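Chitosanase (Gynuella sunshinyii YC6258, PDB 6X2Q) probably hydrolyses the beta-1,4 linkages of chitosan as a family 46 glycoside hydrolase, and here holds glucosamine units of a chito-oligosaccharide in its cleft. Local coordinates at residues L25-A30 / V105-Q110; G38-A41 / F46-A49; A44-T47 / G51-L54; V56-S61 / R75-A80; I144-E149 / D202-S207. One frame throughout, in Å; residues are numbered along the deposited sequence.

Interaction 1 (L25-A30 / V105-Q110)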
# COMPACT_ATOMS: atom_id res chain seq x y z
N LEU A 25 10.51 4.02 -6.61
CA LEU A 25 9.21 4.53 -6.21
C LEU A 25 8.61 5.39 -7.32
O LEU A 25 9.28 6.24 -7.91
CB LEU A 25 9.36 5.34 -4.91
CG LEU A 25 9.51 4.62 -3.56
CD1 LEU A 25 8.42 3.57 -3.37
CD2 LEU A 25 10.87 3.97 -3.42
N GLN A 26 7.33 5.15 -7.63
CA GLN A 26 6.68 5.82 -8.76
C GLN A 26 5.92 7.04 -8.25
O GLN A 26 4.69 7.05 -8.14
CB GLN A 26 5.78 4.85 -9.52
CG GLN A 26 6.52 3.69 -10.18
CD GLN A 26 7.63 4.15 -11.10
OE1 GLN A 26 7.38 4.66 -12.20
NE2 GLN A 26 8.88 4.00 -10.65
N TYR A 27 6.67 8.09 -7.91
CA TYR A 27 6.03 9.32 -7.45
C TYR A 27 5.17 9.95 -8.54
O TYR A 27 4.10 10.50 -8.26
CB TYR A 27 7.10 10.32 -6.99
CG TYR A 27 7.78 10.01 -5.66
CD1 TYR A 27 7.23 10.45 -4.45
CD2 TYR A 27 8.98 9.31 -5.62
CE1 TYR A 27 7.85 10.16 -3.24
CE2 TYR A 27 9.61 9.02 -4.42
CZ TYR A 27 9.04 9.46 -3.22
OH TYR A 27 9.66 9.19 -2.01
N GLY A 28 5.62 9.88 -9.80
CA GLY A 28 4.96 10.51 -10.92
C GLY A 28 3.88 9.69 -11.60
O GLY A 28 3.31 10.12 -12.61
N TYR A 29 3.59 8.50 -11.07
CA TYR A 29 2.59 7.62 -11.67
C TYR A 29 1.20 8.20 -11.46
O TYR A 29 0.87 8.68 -10.37
CB TYR A 29 2.71 6.22 -11.05
CG TYR A 29 1.65 5.21 -11.45
CD1 TYR A 29 0.35 5.29 -10.96
CD2 TYR A 29 1.97 4.14 -12.29
CE1 TYR A 29 -0.61 4.36 -11.31
CE2 TYR A 29 1.01 3.20 -12.65
CZ TYR A 29 -0.28 3.32 -12.14
OH TYR A 29 -1.26 2.41 -12.48
N ALA A 30 0.36 8.12 -12.49
CA ALA A 30 -1.03 8.57 -12.40
C ALA A 30 -1.82 7.91 -13.52
O ALA A 30 -1.53 8.14 -14.70
CB ALA A 30 -1.12 10.10 -12.52
N VAL A 105 9.62 18.68 -3.06
CA VAL A 105 8.74 19.01 -1.95
C VAL A 105 7.41 18.27 -2.09
O VAL A 105 6.82 17.83 -1.09
CB VAL A 105 8.52 20.53 -1.85
CG1 VAL A 105 7.59 20.85 -0.70
CG2 VAL A 105 9.86 21.27 -1.69
N PHE A 106 6.92 18.13 -3.33
CA PHE A 106 5.72 17.34 -3.58
C PHE A 106 5.95 15.87 -3.24
O PHE A 106 5.12 15.24 -2.59
CB PHE A 106 5.28 17.47 -5.04
CG PHE A 106 3.97 16.81 -5.34
CD1 PHE A 106 2.80 17.23 -4.72
CD2 PHE A 106 3.89 15.78 -6.26
CE1 PHE A 106 1.59 16.61 -5.00
CE2 PHE A 106 2.67 15.16 -6.55
CZ PHE A 106 1.53 15.57 -5.92
N ARG A 107 7.09 15.32 -3.68
CA ARG A 107 7.45 13.96 -3.31
C ARG A 107 7.52 13.81 -1.80
O ARG A 107 7.07 12.79 -1.24
CB ARG A 107 8.78 13.57 -3.97
CG ARG A 107 8.73 13.74 -5.49
CD ARG A 107 9.75 12.87 -6.21
NE ARG A 107 11.12 13.25 -5.91
CZ ARG A 107 11.79 14.23 -6.52
NH1 ARG A 107 11.21 14.95 -7.48
NH2 ARG A 107 13.03 14.50 -6.18
N GLN A 108 8.03 14.83 -1.11
CA GLN A 108 8.11 14.79 0.35
C GLN A 108 6.72 14.71 0.98
O GLN A 108 6.51 13.95 1.93
CB GLN A 108 8.88 16.01 0.87
CG GLN A 108 9.02 16.07 2.40
CD GLN A 108 9.79 14.88 2.96
OE1 GLN A 108 10.94 14.64 2.60
NE2 GLN A 108 9.15 14.12 3.85
N VAL A 109 5.76 15.47 0.44
CA VAL A 109 4.38 15.39 0.92
C VAL A 109 3.85 13.96 0.76
O VAL A 109 3.17 13.43 1.65
CB VAL A 109 3.49 16.42 0.20
CG1 VAL A 109 2.01 16.21 0.54
CG2 VAL A 109 3.92 17.85 0.54
N GLN A 110 4.14 13.33 -0.38
CA GLN A 110 3.75 11.94 -0.57
C GLN A 110 4.38 11.04 0.50
O GLN A 110 3.72 10.12 1.01
CB GLN A 110 4.15 11.47 -1.96
CG GLN A 110 3.37 12.12 -3.08
CD GLN A 110 3.63 11.44 -4.42
OE1 GLN A 110 3.56 10.20 -4.52
NE2 GLN A 110 3.94 12.24 -5.45
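Tyr27 lays its ring against the first part of helix 104-129, meeting Arg107 and, one turn further on, Gln110. The apolar share belongs to the methylenes of Arg107. Its CD sits over one face of the ring in a CH-pi contact, 3.8 Å from the centroid and displaced toward the rim, while CB closes on Tyr27 CD1 at 3.5 Å. The arginine chain bends at chi3 (-65°), which lifts the guanidinium away from the ring face: Arg107 CZ lies 6.0 Å from the centroid, so any cation-pi attraction is weak at most, and NH1 bonds instead to Ser101 O. Arg107 also offers its backbone, with O 3.4 Å from Tyr27 CE1.

The contact joins the long helix to the loop between helix 5-20 and strand 30-32, at a type I turn running from Gln26 to Tyr29, with Tyr27 and Gly28 at its corner.

Hydrogen bonding across the contact comes down to one weak bond, Gln110 NE2 to Tyr27 O, 3.3 Å long but nearly straight at 164°. NE2 lies in the plane of the ring, at its edge, and the amide is turned 65° from that plane. The same Tyr27 O also accepts from Trp97 NE1. Beyond the segments, Arg43 N donates to Gln110 OE1, and Tyr27 OH is hydrogen-bonded to Asp111 OD1 on the same helix.

Interaction 2 (G38-A41 / F46-A49)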
# COMPACT_ATOMS: atom_id res chain seq x y z
N GLY A 38 -11.19 5.73 -9.45
CA GLY A 38 -10.87 6.93 -10.20
C GLY A 38 -9.44 6.91 -10.67
O GLY A 38 -8.97 5.93 -11.27
N ILE A 39 -8.73 8.00 -10.40
CA ILE A 39 -7.31 8.10 -10.71
C ILE A 39 -6.52 7.57 -9.53
O ILE A 39 -6.76 7.95 -8.37
CB ILE A 39 -6.91 9.56 -11.02
CG1 ILE A 39 -7.84 10.13 -12.09
CG2 ILE A 39 -5.44 9.63 -11.43
CD1 ILE A 39 -7.36 11.44 -12.69
N THR A 40 -5.56 6.68 -9.81
CA THR A 40 -4.62 6.15 -8.84
C THR A 40 -3.26 6.76 -9.12
O THR A 40 -2.79 6.71 -10.26
CB THR A 40 -4.54 4.61 -8.94
OG1 THR A 40 -5.77 4.05 -8.48
CG2 THR A 40 -3.38 4.06 -8.08
N ALA A 41 -2.62 7.31 -8.08
CA ALA A 41 -1.40 8.09 -8.31
C ALA A 41 -0.41 7.93 -7.16
O ALA A 41 -0.79 7.65 -6.02
CB ALA A 41 -1.72 9.58 -8.51
N PHE A 46 -2.19 6.66 -4.20
CA PHE A 46 -3.26 7.54 -3.75
C PHE A 46 -4.34 7.59 -4.83
O PHE A 46 -4.07 7.40 -6.01
CB PHE A 46 -2.72 8.95 -3.44
CG PHE A 46 -1.40 8.96 -2.69
CD1 PHE A 46 -1.35 8.72 -1.32
CD2 PHE A 46 -0.21 9.24 -3.36
CE1 PHE A 46 -0.13 8.75 -0.63
CE2 PHE A 46 1.02 9.27 -2.69
CZ PHE A 46 1.06 9.04 -1.32
N THR A 47 -5.58 7.84 -4.40
CA THR A 47 -6.73 7.61 -5.26
C THR A 47 -7.77 8.71 -5.15
O THR A 47 -8.02 9.24 -4.06
CB THR A 47 -7.33 6.25 -4.90
OG1 THR A 47 -6.59 5.20 -5.57
CG2 THR A 47 -8.84 6.17 -5.16
N SER A 48 -8.39 9.04 -6.28
CA SER A 48 -9.43 10.07 -6.30
C SER A 48 -10.60 9.70 -5.40
O SER A 48 -11.14 10.54 -4.67
CB SER A 48 -9.96 10.28 -7.72
OG SER A 48 -8.91 10.48 -8.65
N ALA A 49 -11.06 8.44 -5.48
CA ALA A 49 -12.25 8.04 -4.74
C ALA A 49 -12.03 7.92 -3.23
O ALA A 49 -12.99 8.05 -2.47
CB ALA A 49 -12.79 6.72 -5.30
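Ser48 meets Ile39 in a short antiparallel hairpin, and its side chain is easily followed outward. Ser48 CB lies 3.7 Å from Ile39 N. With chi1 at -50°, the hydroxyl swings to the side of its own backbone N, and Ser48 OG then accepts from Ile39 N at 3.0 Å while resting 3.2 Å from Ile39 CB. In the other direction, Ser48 N donates to Ile39 O over 2.9 Å, so Ile39 is held through both its N-H and its carbonyl. Ile39 O also receives a CA-H...O contact from Thr47 CA at 3.1 Å.

Next along, Thr40 and Thr47 form a non-hydrogen-bonded pair, their OG1 atoms 3.2 Å apart on the sheet face that also brings Thr40 up to a bound glucosamine. Ala41 and Phe46 follow as a hydrogen-bonded pair, though the backbone bonds as modelled are too short for their lengths to be trusted.

The hairpin is flanked by strand 30-32, which bonds to Thr40 through Glu31. On the face of Ala41 and Phe46, Met53 of helix 52-63, Trp97 of helix 93-100 and Val113 and Val114 of helix 104-129 pack against it.

Interaction 3 (A44-T47 / G51-L54). With GCS (2-amino-2-deoxy-beta-D-glucopyranose), chain C; GCS (2-amino-2-deoxy-beta-D-glucopyranose), chain B.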
# COMPACT_ATOMS: atom_id res chain seq x y z
N ALA A 44 2.30 5.41 -3.29
CA ALA A 44 1.44 4.49 -2.56
C ALA A 44 0.08 4.30 -3.22
O ALA A 44 -0.83 3.75 -2.60
CB ALA A 44 1.24 4.98 -1.12
N GLY A 45 -0.08 4.75 -4.46
CA GLY A 45 -1.36 4.57 -5.11
C GLY A 45 -2.46 5.38 -4.44
O GLY A 45 -3.53 4.84 -4.11
N PHE A 46 -2.19 6.66 -4.20
CA PHE A 46 -3.26 7.54 -3.75
C PHE A 46 -4.34 7.59 -4.83
O PHE A 46 -4.07 7.40 -6.01
CB PHE A 46 -2.72 8.95 -3.44
CG PHE A 46 -1.40 8.96 -2.69
CD1 PHE A 46 -1.35 8.72 -1.32
CD2 PHE A 46 -0.21 9.24 -3.36
CE1 PHE A 46 -0.13 8.75 -0.63
CE2 PHE A 46 1.02 9.27 -2.69
CZ PHE A 46 1.06 9.04 -1.32
N THR A 47 -5.58 7.84 -4.40
CA THR A 47 -6.73 7.61 -5.26
C THR A 47 -7.77 8.71 -5.15
O THR A 47 -8.02 9.24 -4.06
CB THR A 47 -7.33 6.25 -4.90
OG1 THR A 47 -6.59 5.20 -5.57
CG2 THR A 47 -8.84 6.17 -5.16
N GLY A 51 -9.88 9.59 -0.97
CA GLY A 51 -9.48 10.73 -0.13
C GLY A 51 -8.00 10.92 0.11
O GLY A 51 -7.66 11.94 0.66
N ASP A 52 -7.14 9.99 -0.29
CA ASP A 52 -5.70 10.13 0.01
C ASP A 52 -5.04 11.00 -1.06
O ASP A 52 -4.12 11.69 -0.74
CB ASP A 52 -5.03 8.81 0.42
CG ASP A 52 -5.06 7.73 -0.63
OD1 ASP A 52 -4.21 6.87 -0.59
OD2 ASP A 52 -5.93 7.79 -1.46
N MET A 53 -5.59 11.00 -2.26
CA MET A 53 -5.07 11.91 -3.31
C MET A 53 -5.39 13.35 -2.89
O MET A 53 -4.56 14.20 -3.08
CB MET A 53 -5.68 11.61 -4.67
CG MET A 53 -5.48 12.72 -5.65
SD MET A 53 -6.07 12.34 -7.27
CE MET A 53 -4.89 11.12 -7.79
N LEU A 54 -6.55 13.56 -2.30
CA LEU A 54 -6.99 14.88 -1.82
C LEU A 54 -6.05 15.36 -0.72
O LEU A 54 -5.64 16.48 -0.79
CB LEU A 54 -8.43 14.80 -1.31
CG LEU A 54 -8.90 16.05 -0.59
CD1 LEU A 54 -9.10 17.19 -1.57
CD2 LEU A 54 -10.17 15.81 0.18
C1 GCS C . -4.83 0.29 -6.52
C2 GCS C . -5.70 -0.90 -5.84
C3 GCS C . -5.94 -0.28 -4.38
C4 GCS C . -4.75 0.48 -3.69
C5 GCS C . -3.63 1.26 -4.40
C6 GCS C . -2.57 1.05 -3.74
N2 GCS C . -6.84 -1.22 -6.50
O1 GCS C . -4.48 -0.29 -7.71
O3 GCS C . -6.03 -1.48 -3.59
O5 GCS C . -3.75 0.75 -5.79
O6 GCS C . -1.40 1.25 -4.56
C1 GCS B . -5.94 2.01 -1.79
C2 GCS B . -6.19 3.42 -1.30
C3 GCS B . -6.65 3.36 0.13
C4 GCS B . -7.92 2.54 0.28
C5 GCS B . -7.70 1.29 -0.58
C6 GCS B . -8.86 0.35 -0.72
N2 GCS B . -5.10 4.31 -1.46
O1 GCS B . -5.50 1.85 -3.14
O3 GCS B . -6.90 4.66 0.50
O4 GCS B . -8.37 2.61 1.36
O5 GCS B . -7.23 1.56 -1.87
O6 GCS B . -10.08 1.01 -0.87
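Asp52 reaches back to the strand and takes the N-H of Thr47 on OD2, 3.0 Å away, the donor standing 41° out of the carboxylate plane. Its other oxygen, OD1, receives N2 of the chain B glucosamine at 2.8 Å, and Gly45 O accepts from the same amine at 3.1 Å. Chi1 of 61° sets the carboxylate between the backbone N and C of Asp52, which brings it to the edge of the Phe46 ring, OD1 lying 3.5 Å from Phe46 CD1. Alongside, Met53 N makes a weak bond to Thr47 O, with Met53 CB packing 3.4 Å from Thr47 O.

In the next shell, Thr50 OG1 is bonded to OD2 and Tyr118 OH to OD1, so both oxygens are held in place. A carboxylate shared between protein N-H and sugar amine would suit a cationic substrate. The strand-turn-helix connection, with Gly51 as N-cap, thus forms one wall of the chitosan-oligomer cleft of this family 46 enzyme.

Interaction 4 (V56-S61 / R75-A80)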
# COMPACT_ATOMS: atom_id res chain seq x y z
N VAL A 56 -2.94 14.66 -0.15
CA VAL A 56 -1.64 15.04 -0.70
C VAL A 56 -1.71 16.44 -1.30
O VAL A 56 -0.89 17.32 -0.99
CB VAL A 56 -1.18 13.99 -1.73
CG1 VAL A 56 0.03 14.49 -2.50
CG2 VAL A 56 -0.87 12.64 -1.06
N ILE A 57 -2.71 16.68 -2.16
CA ILE A 57 -2.78 17.96 -2.84
C ILE A 57 -3.12 19.06 -1.86
O ILE A 57 -2.53 20.15 -1.92
CB ILE A 57 -3.78 17.87 -4.02
CG1 ILE A 57 -3.20 16.92 -5.08
CG2 ILE A 57 -4.08 19.26 -4.65
CD1 ILE A 57 -4.18 16.49 -6.16
N GLN A 58 -3.99 18.79 -0.89
CA GLN A 58 -4.29 19.81 0.12
C GLN A 58 -3.04 20.18 0.92
O GLN A 58 -2.73 21.37 1.09
CB GLN A 58 -5.40 19.34 1.06
CG GLN A 58 -6.78 19.60 0.49
CD GLN A 58 -7.92 19.13 1.38
OE1 GLN A 58 -7.75 18.25 2.24
NE2 GLN A 58 -9.10 19.72 1.18
N ARG A 59 -2.31 19.18 1.41
CA ARG A 59 -1.11 19.52 2.17
C ARG A 59 -0.11 20.26 1.30
O ARG A 59 0.52 21.22 1.75
CB ARG A 59 -0.49 18.26 2.76
CG ARG A 59 -1.46 17.58 3.70
CD ARG A 59 -0.85 16.39 4.37
NE ARG A 59 0.18 16.79 5.31
CZ ARG A 59 0.78 15.96 6.15
NH1 ARG A 59 0.42 14.68 6.16
NH2 ARG A 59 1.72 16.40 6.97
N TYR A 60 0.02 19.85 0.04
CA TYR A 60 0.95 20.53 -0.85
C TYR A 60 0.51 21.97 -1.09
O TYR A 60 1.35 22.88 -1.17
CB TYR A 60 1.05 19.77 -2.16
CG TYR A 60 2.03 20.35 -3.16
CD1 TYR A 60 3.38 20.46 -2.85
CD2 TYR A 60 1.60 20.76 -4.42
CE1 TYR A 60 4.29 20.97 -3.78
CE2 TYR A 60 2.49 21.28 -5.35
CZ TYR A 60 3.83 21.40 -5.03
OH TYR A 60 4.72 21.90 -5.96
N SER A 61 -0.80 22.20 -1.16
CA SER A 61 -1.32 23.53 -1.45
C SER A 61 -1.15 24.46 -0.27
O SER A 61 -1.09 25.68 -0.45
CB SER A 61 -2.78 23.42 -1.86
OG SER A 61 -2.86 22.83 -3.15
N ARG A 75 -13.28 19.63 -7.07
CA ARG A 75 -13.76 18.36 -7.60
C ARG A 75 -13.31 17.19 -6.74
O ARG A 75 -14.12 16.34 -6.35
CB ARG A 75 -13.29 18.20 -9.05
CG ARG A 75 -13.99 17.09 -9.82
CD ARG A 75 -15.46 16.96 -9.42
NE ARG A 75 -16.08 15.81 -10.08
CZ ARG A 75 -17.16 15.18 -9.65
NH1 ARG A 75 -17.79 15.58 -8.55
NH2 ARG A 75 -17.62 14.14 -10.33
N LEU A 76 -12.01 17.13 -6.43
CA LEU A 76 -11.48 16.11 -5.52
C LEU A 76 -12.23 16.12 -4.19
O LEU A 76 -12.55 15.06 -3.65
CB LEU A 76 -9.99 16.34 -5.30
CG LEU A 76 -9.16 16.24 -6.57
CD1 LEU A 76 -7.70 16.54 -6.25
CD2 LEU A 76 -9.31 14.88 -7.23
N GLN A 77 -12.53 17.31 -3.67
CA GLN A 77 -13.33 17.41 -2.45
C GLN A 77 -14.67 16.69 -2.61
O GLN A 77 -15.07 15.91 -1.74
CB GLN A 77 -13.54 18.87 -2.08
CG GLN A 77 -12.88 19.30 -0.77
CD GLN A 77 -12.76 20.82 -0.65
OE1 GLN A 77 -13.45 21.57 -1.35
NE2 GLN A 77 -11.89 21.27 0.25
N GLN A 78 -15.36 16.95 -3.72
CA GLN A 78 -16.64 16.28 -3.96
C GLN A 78 -16.46 14.77 -4.08
O GLN A 78 -17.22 14.00 -3.48
CB GLN A 78 -17.32 16.85 -5.21
N LEU A 79 -15.46 14.34 -4.84
CA LEU A 79 -15.23 12.92 -5.04
C LEU A 79 -14.92 12.22 -3.73
O LEU A 79 -15.44 11.13 -3.45
CB LEU A 79 -14.10 12.71 -6.05
CG LEU A 79 -14.41 13.00 -7.51
CD1 LEU A 79 -13.15 12.92 -8.37
CD2 LEU A 79 -15.48 12.06 -8.03
N ALA A 80 -14.07 12.82 -2.90
CA ALA A 80 -13.72 12.17 -1.64
C ALA A 80 -14.92 12.08 -0.72
O ALA A 80 -15.09 11.09 0.00
CB ALA A 80 -12.57 12.93 -0.97
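Leu76 and Ile57 meet through their methyl ends, CD1 of each 3.5 Å from the other, and with Gln58 they bury most of what this small contact hides. The two helices are well separated here: the CA atoms of Ile57 and Leu76 are 9.3 Å apart, so the side chains have to span the gap. Ile57 does so by stretching out, CD1 running on from CG1 with chi2 at 167°, and it crosses the leucine at about a right angle. Leu76 also touches Leu90 and Leu93 of helix 93-100, while Ile57 leans on Leu73 and Trp97.

Gln58 lies next to this pair and extends toward Gln77, whose chain is likewise extended beyond CG. Their amide groups come close together with the planes 73° apart, at the outer, more exposed margin of the contact. Within helix 52-63, the carbonyl of Ile57 accepts twice from Ser61, through its backbone N and through OG at 3.0 Å; the hydroxyl stands 40° above the carbonyl plane.

Only 122 Å² is buried in all, so helices 52-63 and 73-82 are joined here by a narrow apolar touch with two polar amides beside it, dispersion between methyls providing the inner part.

Interaction 5 (I144-E149 / D202-S207). With GCS (2-amino-2-deoxy-beta-D-glucopyranose), chain C; GCS (2-amino-2-deoxy-beta-D-glucopyranose), chain B; GCS (2-amino-2-deoxy-beta-D-glucopyranose), chain D; GCS (2-amino-2-deoxy-beta-D-glucopyranose), chain E.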
# COMPACT_ATOMS: atom_id res chain seq x y z
N ILE A 144 -1.65 -2.87 4.23
CA ILE A 144 -2.36 -1.62 4.51
C ILE A 144 -2.38 -0.73 3.27
O ILE A 144 -3.35 -0.00 3.04
CB ILE A 144 -1.76 -0.89 5.74
CG1 ILE A 144 -2.85 -0.09 6.47
CG2 ILE A 144 -0.62 0.03 5.35
CD1 ILE A 144 -2.41 0.52 7.77
N ILE A 145 -1.35 -0.81 2.42
CA ILE A 145 -1.29 0.07 1.26
C ILE A 145 -2.34 -0.31 0.23
O ILE A 145 -3.00 0.57 -0.35
CB ILE A 145 0.13 0.04 0.67
CG1 ILE A 145 1.06 0.93 1.51
CG2 ILE A 145 0.11 0.50 -0.81
CD1 ILE A 145 2.51 0.66 1.26
N GLN A 146 -2.50 -1.61 -0.03
CA GLN A 146 -3.43 -2.09 -1.05
C GLN A 146 -4.86 -2.17 -0.52
O GLN A 146 -5.80 -1.85 -1.24
CB GLN A 146 -2.96 -3.47 -1.56
CG GLN A 146 -3.89 -4.10 -2.60
CD GLN A 146 -3.32 -5.37 -3.25
OE1 GLN A 146 -2.72 -6.22 -2.59
NE2 GLN A 146 -3.55 -5.50 -4.54
N HIS A 147 -5.04 -2.60 0.73
CA HIS A 147 -6.38 -2.83 1.28
C HIS A 147 -6.93 -1.65 2.06
O HIS A 147 -8.15 -1.61 2.31
CB HIS A 147 -6.38 -4.05 2.21
CG HIS A 147 -5.94 -5.32 1.54
ND1 HIS A 147 -6.82 -6.33 1.21
CD2 HIS A 147 -4.72 -5.73 1.14
CE1 HIS A 147 -6.15 -7.32 0.64
NE2 HIS A 147 -4.88 -6.98 0.58
N GLY A 148 -6.07 -0.73 2.51
CA GLY A 148 -6.50 0.40 3.31
C GLY A 148 -6.76 0.02 4.76
O GLY A 148 -6.73 -1.17 5.09
N GLU A 149 -7.01 1.00 5.62
CA GLU A 149 -7.29 0.77 7.03
C GLU A 149 -8.75 1.09 7.39
O GLU A 149 -9.06 1.43 8.53
CB GLU A 149 -6.33 1.58 7.91
CG GLU A 149 -6.13 0.96 9.29
CD GLU A 149 -5.42 1.89 10.28
OE1 GLU A 149 -5.16 3.07 9.94
OE2 GLU A 149 -5.13 1.44 11.42
N ASP A 202 -11.04 -7.63 -10.58
CA ASP A 202 -10.03 -7.84 -11.61
C ASP A 202 -8.68 -7.30 -11.18
O ASP A 202 -7.65 -7.97 -11.32
CB ASP A 202 -10.46 -7.18 -12.92
CG ASP A 202 -11.63 -7.87 -13.60
OD1 ASP A 202 -12.32 -7.19 -14.40
OD2 ASP A 202 -11.84 -9.09 -13.35
N GLU A 203 -8.65 -6.05 -10.70
CA GLU A 203 -7.40 -5.44 -10.24
C GLU A 203 -6.73 -6.31 -9.19
O GLU A 203 -5.56 -6.68 -9.31
CB GLU A 203 -7.67 -4.04 -9.68
CG GLU A 203 -7.32 -2.91 -10.61
CD GLU A 203 -5.83 -2.74 -10.79
OE1 GLU A 203 -5.32 -3.11 -11.87
OE2 GLU A 203 -5.17 -2.23 -9.86
N TRP A 204 -7.48 -6.66 -8.15
CA TRP A 204 -6.88 -7.35 -7.02
C TRP A 204 -6.54 -8.80 -7.35
O TRP A 204 -5.48 -9.30 -6.96
CB TRP A 204 -7.81 -7.27 -5.82
CG TRP A 204 -7.69 -6.00 -5.06
CD1 TRP A 204 -7.00 -4.87 -5.43
CD2 TRP A 204 -8.28 -5.70 -3.79
NE1 TRP A 204 -7.12 -3.90 -4.47
CE2 TRP A 204 -7.90 -4.39 -3.45
CE3 TRP A 204 -9.09 -6.43 -2.90
CZ2 TRP A 204 -8.29 -3.79 -2.25
CZ3 TRP A 204 -9.47 -5.83 -1.72
CH2 TRP A 204 -9.08 -4.52 -1.40
N SER A 205 -7.43 -9.49 -8.08
CA SER A 205 -7.18 -10.88 -8.43
C SER A 205 -5.86 -11.05 -9.17
O SER A 205 -5.11 -12.00 -8.90
CB SER A 205 -8.34 -11.42 -9.28
OG SER A 205 -8.14 -12.80 -9.51
N GLU A 206 -5.53 -10.14 -10.08
CA GLU A 206 -4.27 -10.22 -10.81
C GLU A 206 -3.06 -9.82 -9.96
O GLU A 206 -1.94 -9.85 -10.47
CB GLU A 206 -4.34 -9.33 -12.05
CG GLU A 206 -5.41 -9.73 -13.04
CD GLU A 206 -5.15 -9.17 -14.44
OE1 GLU A 206 -4.40 -9.82 -15.20
OE2 GLU A 206 -5.70 -8.09 -14.76
N SER A 207 -3.25 -9.43 -8.71
CA SER A 207 -2.14 -8.96 -7.89
C SER A 207 -1.71 -9.97 -6.82
O SER A 207 -0.95 -9.60 -5.93
CB SER A 207 -2.51 -7.63 -7.23
OG SER A 207 -3.20 -7.87 -6.01
C1 GCS C . -4.83 0.29 -6.52
C2 GCS C . -5.70 -0.90 -5.84
C3 GCS C . -5.94 -0.28 -4.38
C4 GCS C . -4.75 0.48 -3.69
C5 GCS C . -3.63 1.26 -4.40
C6 GCS C . -2.57 1.05 -3.74
N2 GCS C . -6.84 -1.22 -6.50
O1 GCS C . -4.48 -0.29 -7.71
O3 GCS C . -6.03 -1.48 -3.59
O5 GCS C . -3.75 0.75 -5.79
O6 GCS C . -1.40 1.25 -4.56
C1 GCS B . -5.94 2.01 -1.79
C2 GCS B . -6.19 3.42 -1.30
C3 GCS B . -6.65 3.36 0.13
C4 GCS B . -7.92 2.54 0.28
C5 GCS B . -7.70 1.29 -0.58
C6 GCS B . -8.86 0.35 -0.72
N2 GCS B . -5.10 4.31 -1.46
O1 GCS B . -5.50 1.85 -3.14
O3 GCS B . -6.90 4.66 0.50
O4 GCS B . -8.37 2.61 1.36
O5 GCS B . -7.23 1.56 -1.87
O6 GCS B . -10.08 1.01 -0.87
C1 GCS D . -8.71 3.54 2.39
C2 GCS D . -9.75 3.11 3.37
C3 GCS D . -10.18 4.30 4.18
C4 GCS D . -9.06 4.86 5.02
C5 GCS D . -7.85 4.94 4.09
C6 GCS D . -6.56 5.16 4.82
N2 GCS D . -10.88 2.65 2.68
O3 GCS D . -11.22 3.87 4.99
O4 GCS D . -9.42 5.63 5.92
O5 GCS D . -7.64 3.84 3.24
O6 GCS D . -6.21 3.98 5.45
C1 GCS E . -9.38 5.87 7.08
C2 GCS E . -9.39 7.23 7.57
C3 GCS E . -9.33 7.29 9.10
C4 GCS E . -10.50 6.52 9.59
C5 GCS E . -10.31 5.13 9.05
C6 GCS E . -11.46 4.30 9.51
N2 GCS E . -8.34 8.05 7.08
O3 GCS E . -9.50 8.59 9.63
O4 GCS E . -10.52 6.54 11.00
O5 GCS E . -10.39 5.17 7.66
O6 GCS E . -11.01 3.69 10.70
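Gln146 and Trp204 belong to the sugar-binding pocket and share O3 of the chain C glucosamine. Trp204 NE1 donates to that O3 at 2.8 Å (149°), the sugar lying at the edge of the indole. Gln146 O also takes the hydroxyl, though the modelled separation is so short that its length is doubtful. Gln146 O is also 3.3 Å from Trp204 CZ2.

The Gln146 side chain is extended (chi1 178°) and slides past the indole, its CD over one face. At its end NE2 bonds to Ser207 OG, 2.8 Å away and nearly straight at 162°, within the amide plane; OE1 is taken by Arg188. Ser207 OG in turn donates to Trp204 O, 2.9 Å, on a lone pair, linking the amide to the tryptophan backbone. His147 packs obliquely on the indole, its ring centroid 4.8 Å from that of the six-membered ring of Trp204, with NE2 bonded to Arg188 and ND1 to Asp154 O. Further along the cleft, Glu149 N donates to O6 of the chain D sugar at 3.1 Å.

The contact brings the C-terminal end of helix 134-147 against helix 201-205, with Leu192 of helix 177-193 packed on Gln146, His147, Trp204 and Ser207.

How the interactions relate
From the N terminus, the loop at 25-30 opens interaction 1, which closes only at helix 104-129; everything in interactions 2, 3 and 4 falls between. Interactions 2 and 3 follow on from each other and share strand 46-47, which closes the hairpin of 38-41 and also opens the turn into helix 52-63. Interaction 4 follows in series on that same helix, tying it to helix 73-82, and Val56 and Tyr60 there touch Phe106 of interaction 1. Interaction 5 closes a separate, later loop, from helix 134-147 to helix 201-205, but meets interaction 3 at Ala44 and Ile145. Both border the chain B and chain C sugars, so the cleft lies between these two parts.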